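Local coordinates for De novo designed switch protein caging a hemagglutinin binder (sCageHA267_1S) (Synthetic construct, PDB 7CBC), which is a designed switch that cages a hemagglutinin-binding element within a helical bundle and probably serves as a biosensor component, at residues A[115-118]-A[119-122]; A[156-159]-A[160-164]; A[217-220]-A[221-225]. All blocks are in the same frame, centred on the assembly; numbering follows the deposited sequence.

Contact 1 of 3, residues A[115-118]-A[119-122]; sequences NLRA and AKAF
Residues 115-118 and 119-122 form one continuous alpha-helical segment of helix 99-142, in which Ala119 N donates to Asn115 O at 2.9 Å and the next three amides, of Lys120, Ala121 and Phe122, repeat the i to i+4 pattern on Leu116, Arg117 and Ala118. The bond from Lys120 N to Leu116 O is the straightest of the four, with an N-H...O angle of 162°. On the outer surface Arg117 and Lys120 run side by side. The lysine bends at chi3 (-83°) and again at chi4, which folds its amine back so that NZ lies 3.6 Å from Arg117 CG, against the aliphatic part of the arginine. The two charges stay apart, Arg117 NH1 being 4.9 Å from Lys120 NZ, and Arg117 NE has its salt bridge one turn back, with Asp113. Ala119 CB packs on the preceding turn, 3.4 Å from Leu116 O. On the inward face Ala119 meets Leu22 of helix 3-46, and Ala118 meets Ile171 and Ala174 of helix 146-190. Phe122 turns its CG anti to the backbone N (chi1 167°), sending the ring away from this turn toward Leu221 and Leu225 of helix 195-239. Asn115 OD1 bonds Gln211, a polar link between helices. Apolar Leu116, Ala118, Ala119 and Phe122 turned to neighbouring helices, with Arg117 and Lys120 outside, give the amphipathic pattern of a helical bundle.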
loop_
_atom_site.group_PDB
_atom_site.type_symbol
_atom_site.label_atom_id
_atom_site.label_comp_id
_atom_site.label_asym_id
_atom_site.label_seq_id
_atom_site.Cartn_x
_atom_site.Cartn_y
_atom_site.Cartn_z
ATOM N N ASN A 115 9.999 2.436 -1.752
ATOM C CA ASN A 115 8.707 1.835 -1.443
ATOM C C ASN A 115 8.337 2.044 0.021
ATOM O O ASN A 115 7.184 2.350 0.334
ATOM C CB ASN A 115 8.728 0.349 -1.803
ATOM C CG ASN A 115 8.889 0.125 -3.292
ATOM O OD1 ASN A 115 8.438 0.931 -4.106
ATOM N ND2 ASN A 115 9.544 -0.962 -3.656
ATOM N N LEU A 116 9.309 1.921 0.927
ATOM C CA LEU A 116 9.033 2.104 2.351
ATOM C C LEU A 116 8.688 3.554 2.672
ATOM O O LEU A 116 7.696 3.825 3.357
ATOM C CB LEU A 116 10.235 1.629 3.169
ATOM C CG LEU A 116 10.414 0.118 3.061
ATOM C CD1 LEU A 116 11.598 -0.375 3.877
ATOM C CD2 LEU A 116 9.142 -0.563 3.503
ATOM N N ARG A 117 9.477 4.507 2.166
ATOM C CA ARG A 117 9.143 5.916 2.368
ATOM C C ARG A 117 7.772 6.263 1.799
ATOM O O ARG A 117 7.052 7.096 2.369
ATOM C CB ARG A 117 10.228 6.802 1.754
ATOM C CG ARG A 117 11.538 6.691 2.512
ATOM C CD ARG A 117 12.749 7.175 1.721
ATOM N NE ARG A 117 13.923 7.234 2.589
ATOM C CZ ARG A 117 14.197 8.272 3.373
ATOM N NH1 ARG A 117 13.384 9.325 3.378
ATOM N NH2 ARG A 117 15.271 8.259 4.156
ATOM N N ALA A 118 7.391 5.634 0.687
ATOM C CA ALA A 118 6.065 5.860 0.123
ATOM C C ALA A 118 4.983 5.252 1.008
ATOM O O ALA A 118 3.919 5.850 1.195
ATOM C CB ALA A 118 6.002 5.297 -1.300
ATOM N N ALA A 119 5.241 4.071 1.577
ATOM C CA ALA A 119 4.298 3.489 2.532
ATOM C C ALA A 119 4.109 4.387 3.754
ATOM O O ALA A 119 2.984 4.543 4.250
ATOM C CB ALA A 119 4.786 2.103 2.948
ATOM N N LYS A 120 5.196 4.987 4.254
ATOM C CA LYS A 120 5.096 5.948 5.356
ATOM C C LYS A 120 4.311 7.179 4.943
ATOM O O LYS A 120 3.475 7.678 5.706
ATOM C CB LYS A 120 6.491 6.358 5.839
ATOM C CG LYS A 120 7.066 5.474 6.921
ATOM C CD LYS A 120 8.361 6.017 7.570
ATOM C CE LYS A 120 9.620 5.709 6.785
ATOM N NZ LYS A 120 9.978 6.714 5.809
ATOM N N ALA A 121 4.574 7.691 3.741
ATOM C CA ALA A 121 3.803 8.818 3.246
ATOM C C ALA A 121 2.320 8.491 3.195
ATOM O O ALA A 121 1.487 9.333 3.536
ATOM C CB ALA A 121 4.314 9.238 1.871
ATOM N N PHE A 122 1.958 7.272 2.782
ATOM C CA PHE A 122 0.535 6.948 2.726
ATOM C C PHE A 122 -0.078 6.906 4.120
ATOM O O PHE A 122 -1.194 7.409 4.337
ATOM C CB PHE A 122 0.302 5.616 2.018
ATOM C CG PHE A 122 -1.091 5.083 2.206
ATOM C CD1 PHE A 122 -2.136 5.548 1.421
ATOM C CD2 PHE A 122 -1.360 4.130 3.185
ATOM C CE1 PHE A 122 -3.436 5.078 1.610
ATOM C CE2 PHE A 122 -2.653 3.656 3.383
ATOM C CZ PHE A 122 -3.693 4.131 2.596
#

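Contact 2 of 3, residues A[156-159]-A[160-164]; sequences AKRR and SKEII
Arg159 lays its guanidinium across Ile163, one helical turn further along helix 146-190, and the two side chains cross at about a right angle. Ile163 CG1 sits under the centre of the flat group, 3.7 Å from Arg159 CZ. Two bends make this possible: chi2 of -57° and chi3 of -93° carry the arginine chain forward along the helix, over the isoleucine. Ile163 brings CG1 to the same side, 3.2 Å from Arg159 O. At the guanidinium edge, near its plane, stands Glu162 OE1, but the salt bridge to Arg159 NH1 is long at 4.0 Å, and the carboxylate plane is turned 64° from the guanidinium. The other carboxylate oxygen, Glu162 OE2, is 3.1 Å from Arg158 CG, so the glutamate meets the methylene portion of Arg158 rather than its charged end. An alanine in place of Arg159 would probably uncover the CG1 flank of Ile163 and leave Glu162 OE1 without the arginine of this long salt bridge. On the buried side, Ser160 OG, anti to its carbonyl carbon, turns back to donate to Ala156 O at 2.7 Å. That oxygen also accepts Ser160 N, at 2.9 Å, and the two donors approach from opposite faces of the carbonyl plane. Ser160 OG is also bonded to Gln229 of helix 195-239, while Lys161 pairs with Asp165. The chemistry is therefore divided: a long surface salt bridge beside aliphatic packing against a guanidinium face, and a buried hydroxyl whose hydrogen bonds are met by its own helix and by a neighbouring one.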
loop_
_atom_site.group_PDB
_atom_site.type_symbol
_atom_site.label_atom_id
_atom_site.label_comp_id
_atom_site.label_asym_id
_atom_site.label_seq_id
_atom_site.Cartn_x
_atom_site.Cartn_y
_atom_site.Cartn_z
ATOM N N ALA A 156 -13.194 21.011 5.974
ATOM C CA ALA A 156 -12.840 19.593 5.937
ATOM C C ALA A 156 -12.664 19.098 4.505
ATOM O O ALA A 156 -11.757 18.308 4.219
ATOM C CB ALA A 156 -13.912 18.766 6.651
ATOM N N LYS A 157 -13.541 19.531 3.600
ATOM C CA LYS A 157 -13.389 19.186 2.194
ATOM C C LYS A 157 -12.055 19.685 1.649
ATOM O O LYS A 157 -11.303 18.927 1.026
ATOM C CB LYS A 157 -14.564 19.758 1.403
ATOM C CG LYS A 157 -14.401 19.716 -0.110
ATOM C CD LYS A 157 -15.664 20.251 -0.777
ATOM C CE LYS A 157 -15.612 20.101 -2.286
ATOM N NZ LYS A 157 -16.914 20.482 -2.908
ATOM N N ARG A 158 -11.728 20.957 1.904
ATOM C CA ARG A 158 -10.500 21.527 1.360
ATOM C C ARG A 158 -9.272 20.806 1.901
ATOM O O ARG A 158 -8.393 20.397 1.131
ATOM C CB ARG A 158 -10.419 23.027 1.660
ATOM C CG ARG A 158 -8.992 23.595 1.700
ATOM C CD ARG A 158 -8.951 25.096 2.039
ATOM N NE ARG A 158 -9.894 25.454 3.106
ATOM C CZ ARG A 158 -10.856 26.368 2.986
ATOM N NH1 ARG A 158 -10.994 27.038 1.847
ATOM N NH2 ARG A 158 -11.677 26.610 4.000
ATOM N N ARG A 159 -9.197 20.633 3.227
ATOM C CA ARG A 159 -8.028 20.003 3.836
ATOM C C ARG A 159 -7.890 18.548 3.410
ATOM O O ARG A 159 -6.776 18.080 3.168
ATOM C CB ARG A 159 -8.097 20.097 5.357
ATOM C CG ARG A 159 -7.188 21.163 5.942
ATOM C CD ARG A 159 -5.728 20.928 5.522
ATOM N NE ARG A 159 -4.967 20.128 6.485
ATOM C CZ ARG A 159 -3.749 19.636 6.256
ATOM N NH1 ARG A 159 -3.143 19.853 5.093
ATOM N NH2 ARG A 159 -3.133 18.918 7.188
ATOM N N SER A 160 -9.009 17.821 3.334
ATOM C CA SER A 160 -9.001 16.457 2.819
ATOM C C SER A 160 -8.288 16.368 1.475
ATOM O O SER A 160 -7.396 15.526 1.281
ATOM C CB SER A 160 -10.430 15.941 2.679
ATOM O OG SER A 160 -11.007 15.695 3.944
ATOM N N LYS A 161 -8.679 17.226 0.527
ATOM C CA LYS A 161 -8.109 17.132 -0.812
ATOM C C LYS A 161 -6.663 17.606 -0.848
ATOM O O LYS A 161 -5.862 17.057 -1.610
ATOM C CB LYS A 161 -8.951 17.914 -1.820
ATOM C CG LYS A 161 -8.651 17.469 -3.249
ATOM C CD LYS A 161 -9.619 18.039 -4.262
ATOM C CE LYS A 161 -9.269 17.546 -5.655
ATOM N NZ LYS A 161 -7.802 17.676 -5.958
ATOM N N GLU A 162 -6.304 18.613 -0.047
ATOM C CA GLU A 162 -4.892 18.953 0.110
ATOM C C GLU A 162 -4.104 17.767 0.656
ATOM O O GLU A 162 -3.011 17.468 0.169
ATOM C CB GLU A 162 -4.724 20.169 1.028
ATOM C CG GLU A 162 -5.365 21.469 0.507
ATOM C CD GLU A 162 -5.286 22.635 1.507
ATOM O OE1 GLU A 162 -4.599 22.504 2.552
ATOM O OE2 GLU A 162 -5.902 23.693 1.235
ATOM N N ILE A 163 -4.644 17.073 1.664
ATOM C CA ILE A 163 -3.940 15.921 2.236
ATOM C C ILE A 163 -3.798 14.805 1.201
ATOM O O ILE A 163 -2.721 14.222 1.028
ATOM C CB ILE A 163 -4.667 15.423 3.499
ATOM C CG1 ILE A 163 -4.526 16.421 4.649
ATOM C CG2 ILE A 163 -4.146 14.043 3.908
ATOM C CD1 ILE A 163 -5.555 16.210 5.775
ATOM N N ILE A 164 -4.890 14.478 0.507
ATOM C CA ILE A 164 -4.839 13.410 -0.481
ATOM C C ILE A 164 -3.967 13.808 -1.666
ATOM O O ILE A 164 -3.253 12.966 -2.237
ATOM C CB ILE A 164 -6.260 13.023 -0.917
ATOM C CG1 ILE A 164 -6.929 12.200 0.183
ATOM C CG2 ILE A 164 -6.229 12.209 -2.212
ATOM C CD1 ILE A 164 -8.352 11.918 -0.107
#

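Contact 3 of 3, residues A[217-220]-A[221-225]; sequences LLRE and LLRAL
Arg223 folds its side chain back over the preceding turn, placing one guanidinium face above Arg219 O and, nearer the rim, above Glu220 N. Each lies about 4.0 Å from the guanidinium plane, so neither is a hydrogen-bond partner of the group. Arg219 O is instead taken by Arg223 N at 2.8 Å, nearly along the C=O axis and with an N-H...O angle of 167°. A bend at chi3 (-67°) turns the arginine end back toward the start of the run, where NH2 forms a salt bridge with Glu216. Glu216 also holds Arg219 NH1 through its other carboxylate oxygen, so one carboxylate serves two arginines, which probably eases the proximity of their like charges. Glu220 is different: its CG lies 3.5 Å from Arg223 NH2, but its OE2 stays 4.4 Å from that nitrogen, beyond salt-bridge range, and the two planes are 70° apart. The polar partner of Glu220 OE1 is Gly270 N, in the segment that follows helix 245-268. The remaining carbonyls of the turn are served by the backbone: Leu217 O by Leu221 N, Leu218 O by Leu222 N, and Glu220 O by Ala224 N, the last a longer bond at 3.2 Å. On the apolar side Leu221 CG rests 3.4 Å from Leu217 O, and the side chain continues to Leu27 of helix 3-46. Leu217 reaches Ile20 of that helix, and Leu218 packs on Ile171 of helix 146-190. Leucines facing several helices, beside an arginine-glutamate surface, mark an amphipathic helix of the six-helical bundle.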
loop_
_atom_site.group_PDB
_atom_site.type_symbol
_atom_site.label_atom_id
_atom_site.label_comp_id
_atom_site.label_asym_id
_atom_site.label_seq_id
_atom_site.Cartn_x
_atom_site.Cartn_y
_atom_site.Cartn_z
ATOM N N LEU A 217 0.409 -1.374 -5.642
ATOM C CA LEU A 217 -0.037 -1.539 -4.260
ATOM C C LEU A 217 -0.369 -0.193 -3.626
ATOM O O LEU A 217 -1.445 -0.013 -3.055
ATOM C CB LEU A 217 1.042 -2.257 -3.445
ATOM C CG LEU A 217 1.286 -3.736 -3.761
ATOM C CD1 LEU A 217 2.339 -4.275 -2.844
ATOM C CD2 LEU A 217 -0.018 -4.508 -3.566
ATOM N N LEU A 218 0.539 0.778 -3.751
ATOM C CA LEU A 218 0.346 2.065 -3.099
ATOM C C LEU A 218 -0.753 2.866 -3.774
ATOM O O LEU A 218 -1.506 3.580 -3.102
ATOM C CB LEU A 218 1.647 2.857 -3.100
ATOM C CG LEU A 218 2.774 2.175 -2.332
ATOM C CD1 LEU A 218 4.116 2.757 -2.723
ATOM C CD2 LEU A 218 2.558 2.286 -0.837
ATOM N N ARG A 219 -0.845 2.786 -5.102
ATOM C CA ARG A 219 -1.933 3.457 -5.797
ATOM C C ARG A 219 -3.279 2.894 -5.375
ATOM O O ARG A 219 -4.215 3.655 -5.105
ATOM C CB ARG A 219 -1.759 3.342 -7.310
ATOM C CG ARG A 219 -0.649 4.223 -7.884
ATOM C CD ARG A 219 -0.809 4.357 -9.396
ATOM N NE ARG A 219 0.450 4.664 -10.058
ATOM C CZ ARG A 219 1.382 3.755 -10.319
ATOM N NH1 ARG A 219 1.197 2.492 -9.963
ATOM N NH2 ARG A 219 2.504 4.114 -10.917
ATOM N N GLU A 220 -3.394 1.565 -5.303
ATOM C CA GLU A 220 -4.649 0.948 -4.882
ATOM C C GLU A 220 -5.043 1.396 -3.480
ATOM O O GLU A 220 -6.225 1.641 -3.205
ATOM C CB GLU A 220 -4.543 -0.575 -4.959
ATOM C CG GLU A 220 -5.055 -1.162 -6.275
ATOM C CD GLU A 220 -4.411 -2.492 -6.646
ATOM O OE1 GLU A 220 -3.874 -3.176 -5.744
ATOM O OE2 GLU A 220 -4.444 -2.863 -7.850
ATOM N N LEU A 221 -4.069 1.514 -2.583
ATOM C CA LEU A 221 -4.356 2.009 -1.247
ATOM C C LEU A 221 -4.816 3.460 -1.288
ATOM O O LEU A 221 -5.753 3.840 -0.582
ATOM C CB LEU A 221 -3.118 1.865 -0.372
ATOM C CG LEU A 221 -2.746 0.441 0.048
ATOM C CD1 LEU A 221 -1.357 0.449 0.597
ATOM C CD2 LEU A 221 -3.720 -0.063 1.102
ATOM N N LEU A 222 -4.163 4.290 -2.102
ATOM C CA LEU A 222 -4.516 5.705 -2.127
ATOM C C LEU A 222 -5.886 5.925 -2.758
ATOM O O LEU A 222 -6.653 6.783 -2.302
ATOM C CB LEU A 222 -3.458 6.513 -2.873
ATOM C CG LEU A 222 -3.834 7.997 -2.902
ATOM C CD1 LEU A 222 -4.077 8.489 -1.497
ATOM C CD2 LEU A 222 -2.771 8.830 -3.550
ATOM N N ARG A 223 -6.215 5.170 -3.808
ATOM C CA ARG A 223 -7.546 5.306 -4.395
ATOM C C ARG A 223 -8.627 4.932 -3.397
ATOM O O ARG A 223 -9.664 5.596 -3.320
ATOM C CB ARG A 223 -7.661 4.456 -5.656
ATOM C CG ARG A 223 -6.897 5.049 -6.824
ATOM C CD ARG A 223 -7.281 4.403 -8.144
ATOM N NE ARG A 223 -6.856 3.013 -8.195
ATOM C CZ ARG A 223 -5.733 2.596 -8.771
ATOM N NH1 ARG A 223 -4.915 3.465 -9.350
ATOM N NH2 ARG A 223 -5.427 1.307 -8.758
ATOM N N ALA A 224 -8.408 3.868 -2.624
ATOM C CA ALA A 224 -9.377 3.494 -1.603
ATOM C C ALA A 224 -9.478 4.561 -0.525
ATOM O O ALA A 224 -10.580 4.864 -0.044
ATOM C CB ALA A 224 -8.993 2.152 -0.987
ATOM N N LEU A 225 -8.342 5.133 -0.116
ATOM C CA LEU A 225 -8.378 6.186 0.895
ATOM C C LEU A 225 -9.178 7.388 0.407
ATOM O O LEU A 225 -10.026 7.921 1.141
ATOM C CB LEU A 225 -6.955 6.599 1.272
ATOM C CG LEU A 225 -6.774 7.688 2.335
ATOM C CD1 LEU A 225 -7.463 7.287 3.647
ATOM C CD2 LEU A 225 -5.282 8.053 2.569
#

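The three contacts lie on three successive long helices of the bundle, 99-142, 146-190 and 195-239. Contacts 1 and 3, with centres about 12 Å apart, touch directly: Ala118 CB is 3.5 Å from Leu218 CD1, and Phe122 CE1 is 3.6 Å from Leu225 CD2, so the phenylalanine of contact 1 packs against contact 3. Contact 2 lies farther along the length of the bundle, its centre about 20 Å from that of the chain, against 8 Å and 6 Å for contacts 1 and 3. Its nearest atoms are about 7 Å from contact 1 and 4 Å from contact 3, without touching either. Contacts 1 and 3 thus sit near the middle of the bundle, and contact 2 nearer one end.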